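Local coordinates for protein L-lactate dehydrogenase (Trichomonas vaginalis, PDB 4UUN) that binds NADH and probably uses it to interconvert a 2-oxo acid and the corresponding L-2-hydroxy acid, as in the lactate/malate dehydrogenase family, at residues B[83-88]-B[125-130]. Sequence-based numbering, arbitrary orientation.
With NAI (1,4-dihydronicotinamide adenine dinucleotide), chain D.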
loop_
_atom_site.group_PDB
_atom_site.type_symbol
_atom_site.label_atom_id
_atom_site.label_comp_id
_atom_site.label_asym_id
_atom_site.label_seq_id
_atom_site.Cartn_x
_atom_site.Cartn_y
_atom_site.Cartn_z
ATOM N N ALA B 83 6.779 -7.220 -15.628
ATOM C CA ALA B 83 7.470 -7.824 -14.497
ATOM C C ALA B 83 8.154 -6.784 -13.632
ATOM O O ALA B 83 8.762 -5.829 -14.141
ATOM C CB ALA B 83 8.489 -8.837 -14.985
ATOM N N PHE B 84 8.045 -6.986 -12.323
ATOM C CA PHE B 84 8.769 -6.206 -11.338
ATOM C C PHE B 84 9.846 -7.123 -10.758
ATOM O O PHE B 84 9.552 -7.989 -9.927
ATOM C CB PHE B 84 7.819 -5.721 -10.232
ATOM C CG PHE B 84 6.769 -4.746 -10.708
ATOM C CD1 PHE B 84 5.592 -5.193 -11.289
ATOM C CD2 PHE B 84 6.954 -3.380 -10.557
ATOM C CE1 PHE B 84 4.632 -4.297 -11.719
ATOM C CE2 PHE B 84 5.998 -2.480 -10.987
ATOM C CZ PHE B 84 4.838 -2.933 -11.566
ATOM N N LEU B 85 11.082 -6.961 -11.227
ATOM C CA LEU B 85 12.182 -7.804 -10.768
ATOM C C LEU B 85 12.792 -7.207 -9.507
ATOM O O LEU B 85 13.776 -6.455 -9.559
ATOM C CB LEU B 85 13.239 -7.976 -11.857
ATOM C CG LEU B 85 12.750 -8.531 -13.198
ATOM C CD1 LEU B 85 13.938 -8.769 -14.124
ATOM C CD2 LEU B 85 11.951 -9.816 -13.020
ATOM N N VAL B 86 12.200 -7.571 -8.376
ATOM C CA VAL B 86 12.567 -7.018 -7.080
ATOM C C VAL B 86 13.666 -7.835 -6.415
ATOM O O VAL B 86 14.565 -7.289 -5.779
ATOM C CB VAL B 86 11.321 -6.979 -6.159
ATOM C CG1 VAL B 86 11.678 -6.489 -4.772
ATOM C CG2 VAL B 86 10.233 -6.107 -6.782
ATOM N N ALA B 87 13.598 -9.149 -6.565
ATOM C CA ALA B 87 14.568 -10.038 -5.927
ATOM C C ALA B 87 15.990 -9.806 -6.431
ATOM O O ALA B 87 16.204 -9.595 -7.620
ATOM C CB ALA B 87 14.177 -11.479 -6.168
ATOM N N SER B 88 16.950 -9.872 -5.512
ATOM C CA SER B 88 18.366 -9.865 -5.843
ATOM C C SER B 88 19.131 -10.513 -4.696
ATOM O O SER B 88 18.561 -10.774 -3.631
ATOM C CB SER B 88 18.855 -8.435 -6.035
ATOM O OG SER B 88 18.693 -7.700 -4.836
ATOM N N VAL B 125 9.768 -5.189 -18.653
ATOM C CA VAL B 125 10.538 -5.676 -17.525
ATOM C C VAL B 125 11.182 -4.512 -16.781
ATOM O O VAL B 125 12.088 -3.856 -17.301
ATOM C CB VAL B 125 11.637 -6.647 -18.003
ATOM C CG1 VAL B 125 12.401 -7.231 -16.824
ATOM C CG2 VAL B 125 11.036 -7.762 -18.855
ATOM N N LEU B 126 10.713 -4.262 -15.563
ATOM C CA LEU B 126 11.286 -3.239 -14.698
ATOM C C LEU B 126 12.232 -3.844 -13.656
ATOM O O LEU B 126 11.809 -4.595 -12.773
ATOM C CB LEU B 126 10.171 -2.468 -13.991
ATOM C CG LEU B 126 10.624 -1.413 -12.976
ATOM C CD1 LEU B 126 11.638 -0.418 -13.596
ATOM C CD2 LEU B 126 9.405 -0.687 -12.430
ATOM N N VAL B 127 13.511 -3.507 -13.756
ATOM C CA VAL B 127 14.524 -4.036 -12.849
ATOM C C VAL B 127 14.722 -3.125 -11.642
ATOM O O VAL B 127 15.060 -1.937 -11.771
ATOM C CB VAL B 127 15.856 -4.249 -13.575
ATOM C CG1 VAL B 127 16.888 -4.878 -12.647
ATOM C CG2 VAL B 127 15.630 -5.131 -14.779
ATOM N N ILE B 128 14.504 -3.705 -10.465
ATOM C CA ILE B 128 14.509 -2.967 -9.215
ATOM C C ILE B 128 15.631 -3.458 -8.305
ATOM O O ILE B 128 16.346 -2.659 -7.736
ATOM C CB ILE B 128 13.135 -3.093 -8.515
ATOM C CG1 ILE B 128 12.057 -2.412 -9.371
ATOM C CG2 ILE B 128 13.173 -2.488 -7.126
ATOM C CD1 ILE B 128 10.625 -2.718 -8.942
ATOM N N GLY B 129 15.797 -4.771 -8.185
ATOM C CA GLY B 129 16.881 -5.345 -7.399
ATOM C C GLY B 129 18.264 -4.820 -7.761
ATOM O O GLY B 129 18.605 -4.687 -8.939
ATOM N N ASN B 130 19.066 -4.537 -6.737
ATOM C CA ASN B 130 20.373 -3.949 -6.980
ATOM C C ASN B 130 21.481 -4.969 -7.227
ATOM O O ASN B 130 21.422 -6.105 -6.762
ATOM C CB ASN B 130 20.739 -2.977 -5.862
ATOM C CG ASN B 130 20.052 -1.635 -6.032
ATOM O OD1 ASN B 130 20.069 -1.048 -7.123
ATOM N ND2 ASN B 130 19.424 -1.153 -4.971
HETATM P PA NAI D . 13.262 -8.311 1.520
HETATM O O1A NAI D . 14.523 -8.939 2.063
HETATM O O2A NAI D . 12.143 -7.918 2.460
HETATM O O5B NAI D . 12.651 -9.295 0.398
HETATM C C5B NAI D . 13.413 -9.807 -0.693
HETATM C C4B NAI D . 12.723 -11.063 -1.213
HETATM O O4B NAI D . 13.425 -11.613 -2.334
HETATM C C3B NAI D . 12.654 -12.171 -0.165
HETATM O O3B NAI D . 11.293 -12.594 -0.028
HETATM C C2B NAI D . 13.538 -13.289 -0.702
HETATM O O2B NAI D . 13.099 -14.601 -0.330
HETATM C C1B NAI D . 13.421 -13.040 -2.193
HETATM N N9A NAI D . 14.455 -13.666 -3.048
HETATM C C8A NAI D . 15.780 -13.795 -2.819
HETATM N N7A NAI D . 16.379 -14.422 -3.870
HETATM C C5A NAI D . 15.428 -14.696 -4.787
HETATM C C6A NAI D . 15.362 -15.336 -6.125
HETATM N N6A NAI D . 16.474 -15.835 -6.717
HETATM N N1A NAI D . 14.149 -15.407 -6.732
HETATM C C2A NAI D . 13.022 -14.915 -6.165
HETATM N N3A NAI D . 13.016 -14.329 -4.950
HETATM C C4A NAI D . 14.158 -14.199 -4.232
HETATM O O3 NAI D . 13.693 -7.011 0.675
HETATM P PN NAI D . 12.905 -5.719 0.124
HETATM O O1N NAI D . 12.896 -4.659 1.207
HETATM O O2N NAI D . 11.610 -6.189 -0.500
HETATM O O5D NAI D . 13.892 -5.220 -1.045
HETATM C C5D NAI D . 14.170 -6.101 -2.122
HETATM C C4D NAI D . 15.228 -5.508 -3.040
HETATM O O4D NAI D . 14.817 -4.278 -3.644
HETATM C C3D NAI D . 16.515 -5.192 -2.302
HETATM O O3D NAI D . 17.331 -6.367 -2.188
HETATM C C2D NAI D . 17.137 -4.110 -3.160
HETATM O O2D NAI D . 18.068 -4.723 -4.049
HETATM C C1D NAI D . 15.986 -3.516 -3.976
HETATM N N1N NAI D . 15.768 -2.066 -3.774
HETATM C C2N NAI D . 15.769 -1.287 -4.859
HETATM C C3N NAI D . 15.576 0.089 -4.824
HETATM C C7N NAI D . 15.575 0.932 -6.089
HETATM O O7N NAI D . 15.040 2.023 -6.229
HETATM N N7N NAI D . 16.210 0.462 -7.186
HETATM C C4N NAI D . 15.333 0.769 -3.501
HETATM C C5N NAI D . 15.345 -0.174 -2.385
HETATM C C6N NAI D . 15.556 -1.541 -2.561
HETATM O O HOH W 1 21.240 -6.780 -4.257
#
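Leu-85 reaches across to the neighbouring strand through one methyl: its CD1 presses on Val-125 CG1 at 3.5 Å, tight for two carbons, and also touches Val-127 CG2. These branches lie on the sheet face packed against helix 97-118, which links the two parallel strands as a beta-alpha-beta crossover of the Rossmann domain. On the other face, under helix 242-257, a chi1 of -65° swings the Phe-84 ring beside its own backbone N, where CD2 meets two side chains of the partner segment. Ile-128 CD1 arrives at the ring edge, near its plane, 4.1 Å from Phe-84 CD2, while Leu-126 CD2 approaches Phe-84 CD2 and CE2 obliquely. Ile-128 CD1 also rests on Val-86 CG2, the two side chains running alongside each other.

Two nearly straight backbone bonds, Leu-126 N to Ala-83 O and Leu-85 N to Leu-126 O, join the strands. Where they end, Leu-85 O takes two donors, both at 3.0 Å: Gly-129 N in the carbonyl plane and Ile-128 N above it. These two bonds tie the start of the loop 128-130 to the end of strand 82-85, and Gly-129 CA passes 3.4 Å from Val-86 O.

Beyond it both segments meet the cofactor. Asn-130 N donates to O2D of the NADH nicotinamide ribose at 2.9 Å, and that hydroxyl in turn donates to Ser-88 OG, which also donates to a water that bonds Asn-130 O. Ile-128 O accepts a longer, bent bond from the carboxamide N7N, and Ile-128 CG2 lies 3.6 Å from C2N of the nicotinamide. Parallel backbone bonds, apolar packing and a shared carbonyl probably help set the spacing of the two strand ends, whose polar groups bind the ribose firmly and the carboxamide more loosely, and probably help orient the nicotinamide.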